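Side-chain contacts in probable manganase-dependent inorganic pyrophosphatase (Clostridium perfringens, PDB 3L2B), which probably hydrolyses inorganic pyrophosphate with manganese, under control of a regulatory region that binds AMP as inhibitor and diadenosine tetraphosphate as activator: residues Asn37-Pro42 and Tyr217-Val222; Ala124-Arg129 and Ala134-Leu139; Pro221-Asp224 and Lys228-Gly231. All blocks are in the same frame, centred on the assembly; numbering follows the deposited sequence.

Interaction 1. Residues Asn37-Pro42 and Tyr217-Val222; sequences NLKSIP and YSNYPV. With B4P (bis(adenosine)-5'-tetraphosphate), chain C.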
loop_
_atom_site.group_PDB
_atom_site.type_symbol
_atom_site.label_atom_id
_atom_site.label_comp_id
_atom_site.label_asym_id
_atom_site.label_seq_id
_atom_site.Cartn_x
_atom_site.Cartn_y
_atom_site.Cartn_z
ATOM N N ASN A 37 -5.307 -15.870 9.725
ATOM C CA ASN A 37 -5.442 -16.426 8.382
ATOM C C ASN A 37 -6.723 -16.004 7.673
ATOM O O ASN A 37 -7.305 -16.748 6.885
ATOM C CB ASN A 37 -5.347 -17.957 8.434
ATOM C CG ASN A 37 -4.994 -18.564 7.092
ATOM O OD1 ASN A 37 -4.153 -18.032 6.365
ATOM N ND2 ASN A 37 -5.631 -19.690 6.752
ATOM N N LEU A 38 -7.148 -14.786 7.962
ATOM C CA LEU A 38 -8.388 -14.245 7.408
ATOM C C LEU A 38 -8.127 -13.442 6.133
ATOM O O LEU A 38 -7.071 -12.859 5.974
ATOM C CB LEU A 38 -9.078 -13.382 8.462
ATOM C CG LEU A 38 -9.361 -14.088 9.794
ATOM C CD1 LEU A 38 -9.803 -13.079 10.832
ATOM C CD2 LEU A 38 -10.403 -15.191 9.632
ATOM N N LYS A 39 -9.087 -13.465 5.217
ATOM C CA LYS A 39 -9.044 -12.647 3.997
ATOM C C LYS A 39 -9.919 -11.425 4.202
ATOM O O LYS A 39 -9.792 -10.402 3.526
ATOM C CB LYS A 39 -9.535 -13.446 2.780
ATOM C CG LYS A 39 -8.895 -14.843 2.669
ATOM C CD LYS A 39 -9.327 -15.643 1.419
ATOM C CE LYS A 39 -10.784 -16.081 1.485
ATOM N NZ LYS A 39 -11.233 -16.714 0.222
ATOM N N SER A 40 -10.833 -11.548 5.150
ATOM C CA SER A 40 -11.625 -10.405 5.600
ATOM C C SER A 40 -11.974 -10.541 7.062
ATOM O O SER A 40 -11.789 -11.602 7.681
ATOM C CB SER A 40 -12.887 -10.264 4.787
ATOM O OG SER A 40 -13.735 -11.339 5.091
ATOM N N ILE A 41 -12.450 -9.433 7.617
ATOM C CA ILE A 41 -12.731 -9.353 9.045
ATOM C C ILE A 41 -13.767 -8.277 9.315
ATOM O O ILE A 41 -13.673 -7.161 8.804
ATOM C CB ILE A 41 -11.458 -9.100 9.872
ATOM C CG1 ILE A 41 -11.731 -9.293 11.370
ATOM C CG2 ILE A 41 -10.906 -7.719 9.584
ATOM C CD1 ILE A 41 -10.504 -9.091 12.259
ATOM N N PRO A 42 -14.803 -8.625 10.078
ATOM C CA PRO A 42 -15.865 -7.652 10.360
ATOM C C PRO A 42 -15.443 -6.519 11.304
ATOM O O PRO A 42 -14.590 -6.670 12.173
ATOM C CB PRO A 42 -16.969 -8.517 10.966
ATOM C CG PRO A 42 -16.239 -9.697 11.561
ATOM C CD PRO A 42 -15.055 -9.942 10.689
ATOM N N TYR A 217 -19.794 -13.814 -3.044
ATOM C CA TYR A 217 -18.690 -13.604 -2.082
ATOM C C TYR A 217 -18.396 -14.922 -1.427
ATOM O O TYR A 217 -19.262 -15.788 -1.342
ATOM C CB TYR A 217 -19.013 -12.558 -1.007
ATOM C CG TYR A 217 -19.329 -11.198 -1.566
ATOM C CD1 TYR A 217 -18.392 -10.489 -2.316
ATOM C CD2 TYR A 217 -20.567 -10.623 -1.358
ATOM C CE1 TYR A 217 -18.692 -9.225 -2.837
ATOM C CE2 TYR A 217 -20.877 -9.373 -1.872
ATOM C CZ TYR A 217 -19.941 -8.682 -2.620
ATOM O OH TYR A 217 -20.269 -7.440 -3.106
ATOM N N SER A 218 -17.175 -15.078 -0.945
ATOM C CA SER A 218 -16.770 -16.345 -0.354
ATOM C C SER A 218 -17.150 -16.471 1.146
ATOM O O SER A 218 -17.319 -17.570 1.658
ATOM C CB SER A 218 -15.279 -16.575 -0.590
ATOM O OG SER A 218 -14.517 -15.846 0.329
ATOM N N ASN A 219 -17.343 -15.343 1.820
ATOM C CA ASN A 219 -17.729 -15.334 3.244
ATOM C C ASN A 219 -18.689 -14.187 3.590
ATOM O O ASN A 219 -18.611 -13.091 3.016
ATOM C CB ASN A 219 -16.499 -15.234 4.152
ATOM C CG ASN A 219 -15.600 -16.442 4.067
ATOM O OD1 ASN A 219 -15.970 -17.556 4.482
ATOM N ND2 ASN A 219 -14.398 -16.239 3.509
ATOM N N TYR A 220 -19.589 -14.463 4.522
ATOM C CA TYR A 220 -20.635 -13.520 4.923
ATOM C C TYR A 220 -20.720 -13.309 6.449
ATOM O O TYR A 220 -20.797 -14.255 7.221
ATOM C CB TYR A 220 -21.988 -13.992 4.381
ATOM C CG TYR A 220 -22.054 -14.069 2.868
ATOM C CD1 TYR A 220 -22.666 -13.071 2.125
ATOM C CD2 TYR A 220 -21.512 -15.156 2.187
ATOM C CE1 TYR A 220 -22.735 -13.153 0.750
ATOM C CE2 TYR A 220 -21.562 -15.241 0.810
ATOM C CZ TYR A 220 -22.177 -14.241 0.089
ATOM O OH TYR A 220 -22.209 -14.332 -1.287
ATOM N N PRO A 221 -20.697 -12.055 6.894
ATOM C CA PRO A 221 -20.812 -11.909 8.342
ATOM C C PRO A 221 -22.195 -12.284 8.838
ATOM O O PRO A 221 -23.187 -12.077 8.159
ATOM C CB PRO A 221 -20.492 -10.436 8.581
ATOM C CG PRO A 221 -20.534 -9.772 7.202
ATOM C CD PRO A 221 -20.216 -10.831 6.230
ATOM N N VAL A 222 -22.219 -12.900 10.001
ATOM C CA VAL A 222 -23.449 -13.364 10.618
ATOM C C VAL A 222 -23.746 -12.489 11.810
ATOM O O VAL A 222 -22.896 -12.300 12.688
ATOM C CB VAL A 222 -23.316 -14.809 11.104
ATOM C CG1 VAL A 222 -24.544 -15.213 11.890
ATOM C CG2 VAL A 222 -23.041 -15.749 9.891
HETATM P PA B4P C . -14.669 -12.290 -2.436
HETATM O O1A B4P C . -15.286 -12.446 -3.756
HETATM O O2A B4P C . -15.470 -12.984 -1.245
HETATM O O3A B4P C . -13.170 -12.771 -2.611
HETATM P PB B4P C . -12.132 -13.249 -1.496
HETATM O O1B B4P C . -12.511 -14.562 -0.948
HETATM O O2B B4P C . -11.926 -12.114 -0.399
HETATM O O3B B4P C . -10.824 -13.338 -2.417
HETATM P PG B4P C . -10.426 -14.663 -3.227
HETATM O O1G B4P C . -11.652 -15.216 -3.847
HETATM O O2G B4P C . -9.209 -14.424 -4.215
HETATM O O3G B4P C . -9.834 -15.627 -2.095
HETATM P PD B4P C . -9.144 -17.021 -2.515
HETATM O O1D B4P C . -9.285 -17.996 -1.422
HETATM O O2D B4P C . -9.731 -17.532 -3.921
HETATM O O5E B4P C . -14.652 -10.730 -2.110
HETATM C C5E B4P C . -13.755 -9.866 -2.812
HETATM C C4E B4P C . -13.795 -8.513 -2.112
HETATM O O4E B4P C . -15.144 -8.078 -1.997
HETATM C C3E B4P C . -13.284 -8.620 -0.694
HETATM O O3E B4P C . -11.948 -8.197 -0.649
HETATM C C2E B4P C . -14.192 -7.748 0.134
HETATM O O2E B4P C . -13.673 -6.434 0.221
HETATM C C1E B4P C . -15.485 -7.694 -0.637
HETATM N N9A B4P C . -16.454 -8.577 0.062
HETATM C C8A B4P C . -16.217 -9.837 0.507
HETATM N N7A B4P C . -17.316 -10.357 1.128
HETATM C C5A B4P C . -18.281 -9.430 1.085
HETATM C C6A B4P C . -19.665 -9.320 1.546
HETATM N N6A B4P C . -20.267 -10.332 2.175
HETATM N N1A B4P C . -20.330 -8.163 1.327
HETATM C C2A B4P C . -19.746 -7.136 0.682
HETATM N N3A B4P C . -18.485 -7.169 0.247
HETATM C C4A B4P C . -17.701 -8.255 0.405
HETATM O O5F B4P C . -7.631 -16.566 -2.678
HETATM C C5F B4P C . -6.961 -16.001 -1.565
HETATM C C4F B4P C . -5.567 -15.636 -2.002
HETATM O O4F B4P C . -4.847 -16.834 -2.313
HETATM C C3F B4P C . -5.600 -14.774 -3.243
HETATM O O3F B4P C . -5.437 -13.394 -2.905
HETATM C C2F B4P C . -4.430 -15.288 -4.069
HETATM O O2F B4P C . -3.312 -14.503 -3.709
HETATM C C1F B4P C . -4.250 -16.737 -3.612
HETATM N N9B B4P C . -4.880 -17.598 -4.634
HETATM C C8B B4P C . -6.047 -17.393 -5.276
HETATM N N7B B4P C . -6.272 -18.378 -6.179
HETATM C C5B B4P C . -5.242 -19.228 -6.134
HETATM C C6B B4P C . -4.855 -20.470 -6.830
HETATM N N6B B4P C . -5.646 -21.012 -7.775
HETATM N N1B B4P C . -3.693 -21.040 -6.488
HETATM C C2B B4P C . -2.893 -20.519 -5.548
HETATM N N3B B4P C . -3.172 -19.387 -4.887
HETATM C C4B B4P C . -4.319 -18.705 -5.128
#

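Interaction 2. Residues Ala124-Arg129 and Ala134-Leu139; sequences AIAGDR and AELIEL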
loop_
_atom_site.group_PDB
_atom_site.type_symbol
_atom_site.label_atom_id
_atom_site.label_comp_id
_atom_site.label_asym_id
_atom_site.label_seq_id
_atom_site.Cartn_x
_atom_site.Cartn_y
_atom_site.Cartn_z
ATOM N N ALA A 124 3.818 17.767 8.879
ATOM C CA ALA A 124 5.174 17.929 8.348
ATOM C C ALA A 124 6.122 16.864 8.827
ATOM O O ALA A 124 6.285 16.646 10.002
ATOM C CB ALA A 124 5.725 19.303 8.700
ATOM N N ILE A 125 6.761 16.207 7.877
ATOM C CA ILE A 125 7.804 15.254 8.181
ATOM C C ILE A 125 9.124 15.960 8.024
ATOM O O ILE A 125 9.425 16.482 6.970
ATOM C CB ILE A 125 7.746 14.050 7.252
ATOM C CG1 ILE A 125 6.442 13.282 7.480
ATOM C CG2 ILE A 125 8.953 13.194 7.478
ATOM C CD1 ILE A 125 6.113 12.333 6.359
ATOM N N ALA A 126 9.890 15.987 9.113
ATOM C CA ALA A 126 11.096 16.806 9.226
ATOM C C ALA A 126 12.234 16.049 9.852
ATOM O O ALA A 126 12.032 15.104 10.610
ATOM C CB ALA A 126 10.809 18.045 10.086
ATOM N N GLY A 127 13.440 16.509 9.553
ATOM C CA GLY A 127 14.651 15.958 10.153
ATOM C C GLY A 127 15.056 16.601 11.465
ATOM O O GLY A 127 14.262 17.246 12.146
ATOM N N ASP A 128 16.340 16.432 11.756
ATOM C CA ASP A 128 16.987 16.779 13.032
ATOM C C ASP A 128 17.179 18.288 13.185
ATOM O O ASP A 128 17.405 18.801 14.298
ATOM C CB ASP A 128 18.369 16.099 13.093
ATOM C CG ASP A 128 18.867 15.873 14.512
ATOM O OD1 ASP A 128 18.435 16.591 15.446
ATOM O OD2 ASP A 128 19.713 14.966 14.688
ATOM N N ARG A 129 17.109 18.999 12.068
ATOM C CA ARG A 129 17.420 20.426 12.065
ATOM C C ARG A 129 16.437 21.193 12.941
ATOM O O ARG A 129 15.228 21.183 12.683
ATOM C CB ARG A 129 17.412 20.981 10.626
ATOM C CG ARG A 129 18.509 20.407 9.702
ATOM C CD ARG A 129 18.548 21.140 8.339
ATOM N NE ARG A 129 18.765 22.590 8.499
ATOM C CZ ARG A 129 18.585 23.506 7.546
ATOM N NH1 ARG A 129 18.183 23.160 6.322
ATOM N NH2 ARG A 129 18.802 24.787 7.826
ATOM N N ALA A 134 11.571 24.627 14.157
ATOM C CA ALA A 134 10.998 25.869 14.707
ATOM C C ALA A 134 10.213 26.673 13.682
ATOM O O ALA A 134 9.240 27.322 14.011
ATOM C CB ALA A 134 12.090 26.759 15.352
ATOM N N GLU A 135 10.612 26.643 12.426
ATOM C CA GLU A 135 9.805 27.347 11.423
ATOM C C GLU A 135 8.488 26.597 11.227
ATOM O O GLU A 135 7.444 27.206 11.013
ATOM C CB GLU A 135 10.572 27.493 10.104
ATOM C CG GLU A 135 9.753 28.077 8.928
ATOM C CD GLU A 135 9.281 29.540 9.124
ATOM O OE1 GLU A 135 9.747 30.220 10.086
ATOM O OE2 GLU A 135 8.444 30.004 8.290
ATOM N N LEU A 136 8.535 25.272 11.345
ATOM C CA LEU A 136 7.346 24.443 11.126
ATOM C C LEU A 136 6.329 24.779 12.210
ATOM O O LEU A 136 5.121 24.905 11.949
ATOM C CB LEU A 136 7.691 22.934 11.093
ATOM C CG LEU A 136 8.479 22.410 9.849
ATOM C CD1 LEU A 136 8.883 20.943 9.981
ATOM C CD2 LEU A 136 7.693 22.619 8.549
ATOM N N ILE A 137 6.841 24.965 13.426
ATOM C CA ILE A 137 6.016 25.300 14.569
ATOM C C ILE A 137 5.412 26.691 14.385
ATOM O O ILE A 137 4.228 26.880 14.622
ATOM C CB ILE A 137 6.797 25.172 15.900
ATOM C CG1 ILE A 137 7.012 23.689 16.219
ATOM C CG2 ILE A 137 6.060 25.879 17.042
ATOM C CD1 ILE A 137 8.179 23.441 17.115
ATOM N N GLU A 138 6.223 27.647 13.917
ATOM C CA GLU A 138 5.745 29.019 13.627
ATOM C C GLU A 138 4.667 29.029 12.542
ATOM O O GLU A 138 3.807 29.906 12.514
ATOM C CB GLU A 138 6.896 29.969 13.223
ATOM C CG GLU A 138 6.428 31.246 12.515
ATOM C CD GLU A 138 7.475 32.385 12.490
ATOM O OE1 GLU A 138 8.273 32.466 11.503
ATOM O OE2 GLU A 138 7.485 33.206 13.453
ATOM N N LEU A 139 4.721 28.065 11.635
ATOM C CA LEU A 139 3.737 27.999 10.548
ATOM C C LEU A 139 2.468 27.296 11.023
ATOM O O LEU A 139 1.533 27.068 10.256
ATOM C CB LEU A 139 4.315 27.291 9.307
ATOM C CG LEU A 139 5.226 28.122 8.399
ATOM C CD1 LEU A 139 5.964 27.219 7.379
ATOM C CD2 LEU A 139 4.416 29.172 7.686
#

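Interaction 3. Residues Pro221-Asp224 and Lys228-Gly231; sequences PVID and KVVG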
loop_
_atom_site.group_PDB
_atom_site.type_symbol
_atom_site.label_atom_id
_atom_site.label_comp_id
_atom_site.label_asym_id
_atom_site.label_seq_id
_atom_site.Cartn_x
_atom_site.Cartn_y
_atom_site.Cartn_z
ATOM N N PRO A 221 -20.697 -12.055 6.894
ATOM C CA PRO A 221 -20.812 -11.909 8.342
ATOM C C PRO A 221 -22.195 -12.284 8.838
ATOM O O PRO A 221 -23.187 -12.077 8.159
ATOM C CB PRO A 221 -20.492 -10.436 8.581
ATOM C CG PRO A 221 -20.534 -9.772 7.202
ATOM C CD PRO A 221 -20.216 -10.831 6.230
ATOM N N VAL A 222 -22.219 -12.900 10.001
ATOM C CA VAL A 222 -23.449 -13.364 10.618
ATOM C C VAL A 222 -23.746 -12.489 11.810
ATOM O O VAL A 222 -22.896 -12.300 12.688
ATOM C CB VAL A 222 -23.316 -14.809 11.104
ATOM C CG1 VAL A 222 -24.544 -15.213 11.890
ATOM C CG2 VAL A 222 -23.041 -15.749 9.891
ATOM N N ILE A 223 -24.952 -11.935 11.804
ATOM C CA ILE A 223 -25.441 -11.110 12.905
ATOM C C ILE A 223 -26.620 -11.841 13.577
ATOM O O ILE A 223 -27.346 -12.590 12.939
ATOM C CB ILE A 223 -25.866 -9.665 12.446
ATOM C CG1 ILE A 223 -27.059 -9.703 11.479
ATOM C CG2 ILE A 223 -24.693 -8.905 11.797
ATOM C CD1 ILE A 223 -27.490 -8.294 10.972
ATOM N N ASP A 224 -26.791 -11.644 14.876
ATOM C CA ASP A 224 -27.887 -12.311 15.573
ATOM C C ASP A 224 -29.197 -11.526 15.479
ATOM O O ASP A 224 -29.303 -10.520 14.748
ATOM C CB ASP A 224 -27.518 -12.667 17.031
ATOM C CG ASP A 224 -27.423 -11.458 17.939
ATOM O OD1 ASP A 224 -27.952 -10.385 17.586
ATOM O OD2 ASP A 224 -26.770 -11.581 18.994
ATOM N N LYS A 228 -26.136 -8.051 16.951
ATOM C CA LYS A 228 -24.713 -8.183 17.319
ATOM C C LYS A 228 -24.017 -9.092 16.293
ATOM O O LYS A 228 -24.604 -10.051 15.791
ATOM C CB LYS A 228 -24.504 -8.786 18.723
ATOM C CG LYS A 228 -25.397 -8.268 19.880
ATOM C CD LYS A 228 -25.581 -9.393 20.952
ATOM C CE LYS A 228 -27.019 -9.467 21.523
ATOM N NZ LYS A 228 -27.422 -10.863 21.901
ATOM N N VAL A 229 -22.761 -8.796 16.003
ATOM C CA VAL A 229 -21.965 -9.623 15.105
ATOM C C VAL A 229 -21.616 -10.888 15.836
ATOM O O VAL A 229 -20.959 -10.852 16.868
ATOM C CB VAL A 229 -20.660 -8.929 14.654
ATOM C CG1 VAL A 229 -19.749 -9.913 13.940
ATOM C CG2 VAL A 229 -20.970 -7.756 13.765
ATOM N N VAL A 230 -22.055 -12.010 15.283
ATOM C CA VAL A 230 -21.912 -13.303 15.937
ATOM C C VAL A 230 -20.874 -14.182 15.266
ATOM O O VAL A 230 -20.609 -15.289 15.725
ATOM C CB VAL A 230 -23.266 -14.042 16.001
ATOM C CG1 VAL A 230 -23.082 -15.519 15.795
ATOM C CG2 VAL A 230 -23.948 -13.754 17.348
ATOM N N GLY A 231 -20.298 -13.673 14.178
ATOM C CA GLY A 231 -19.295 -14.406 13.412
ATOM C C GLY A 231 -19.378 -14.277 11.896
ATOM O O GLY A 231 -19.791 -13.273 11.339
#

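Interaction 1. Residues Asn37-Pro42 and Tyr217-Val222
Lys39 and Ser218 come together at the tetraphosphate of the bound diadenosine tetraphosphate (B4P). Their tips, Lys39 NZ and Ser218 OG, are 3.4 Å apart. Asn219 adds a looser touch, its ND2 standing 4.1 Å from Lys39 CE.

The polar grip is on the phosphates. Lys39 NZ gives three hydrogen bonds, to O1B, O3G and O1D of B4P, and so spans three successive phosphate groups. The Lys39 chain is bent at chi3 (-69°), and its amine ends within reach of all three. Ser218 OG donates to the same O1B atom of B4P at 2.7 Å. Ser218 N meets B4P O2A almost straight, at 2.7 Å and 173°.

The stacking contact is made by Tyr217. One face of its ring lies over the adenine, with Tyr217 CD2 3.3 Å from B4P C6A. The overlap is offset toward the ring's rim. The exocyclic amine of that adenine, B4P N6A, makes a weak hydrogen bond to Asn219 O, 3.3 Å long.

Ser55 and Ser57 of both subunits, with Lys39 and Ser218 of the second subunit, also bind this ligand. The amine and hydroxyl donors probably offset the phosphate charge. Because they come from both CBS domains, the bound activator bridges the two.

Interaction 2. Residues Ala124-Arg129 and Ala134-Leu139
Leu136 reaches from the helix onto two alanines of the neighbouring strand, Ala124 and Ala126. Its CG lies opposite the carbonyl carbon and beside the backbone N (chi1 -71°), which sends the branched end to the strand. Leu136 CD1 rests over the gap between the two methyls, touching both. It is 3.5 Å from Ala126 CB, tighter than usual for two carbons, and 3.8 Å from Ala124 CB. Of the two alanines, Leu136 CD2 meets Ala124, at 3.9 Å from its CB.

This tight part is wholly apolar and buried. The small alanine side chains are consistent with the close approach; the CA atoms of Ala124 and Leu136 are 7.4 Å apart. Leu144 of the next strand touches both Ala126 and Leu136 and continues the same core.

The other side is looser and polar. Glu138 is exposed on the helix, and Asp128 is exposed in the loop. Arg129, at the N-cap position, forms a salt bridge with Glu131 and packs on Gln110 of the second subunit.

Strand 123-126 pairs in parallel with strand 143-146, and helix 130-138 is the connection between them. The contact is the strand-to-helix half of a beta-alpha-beta unit in the mixed sheet of the DRTGG domain.

Interaction 3. Residues Pro221-Asp224 and Lys228-Gly231
The carboxylate of Asp224 is set between its own backbone N and carbonyl carbon (chi1 71°), a turn that brings it to Lys228. Modest bends at chi3 (-140°) and chi4 bow the Lys228 chain alongside Asp224 OD2, with the amine at its end. Lys228 NZ forms a salt bridge with Asp224 OD2 at 3.1 Å, approaching from above the carboxylate plane. The other oxygen, Asp224 OD1, takes the backbone N of Lys228 at 3.0 Å, from the opposite side of that plane. Asn226 N binds Asp224 OD1 too, so this oxygen accepts two backbone N-H groups at the turn between the strands. The main chain closes the same end, where Asp224 N donates to Lys228 O at 2.9 Å.

These residues belong to a beta hairpin of strands 219-223 and 229-234, in the sheet of the second CBS domain. Val230 and Gly231 both face Val222, which is a classic beta bulge. Val222 O accepts Val230 N at 2.7 Å and, weakly, Gly231 N. Val222 N completes the pairing with Gly231 O at 2.8 Å. Gly231 has a positive phi (141°), where a CB would collide with the carbonyl oxygen of Val230.

Apolar groups fill in around these bonds. Val222 CG1 and Val230 CG1 are in contact at 4.2 Å, and Val230 CG2 packs on Asp224 CB at 3.7 Å. Ile223 and Val229 form a non-hydrogen-bonded pair on one face of the sheet, and both touch Leu50 of strand 50-55. On the other face Val222 packs on Val9 and Met14.

In the fold
Interactions 1 and 3 are neighbours, with centres about 11 Å apart. They share Pro221 and Val222 of strand 219-223 and touch where Pro42 packs on Val229. Interaction 1 joins the two CBS domain ranges across 174 intervening residues. Interaction 3 is the local hairpin that carries the ligand-binding strand on into its partner, strand 229-234. Interaction 2 falls within those 174 residues, in the separate five-stranded sheet of the DRTGG domain. Its centre is about 43 Å from interaction 1 and 47 Å from interaction 3, on the opposite side of the chain's centre. The paired CBS domains thus hold the nucleotide well away from the DRTGG core of the same chain.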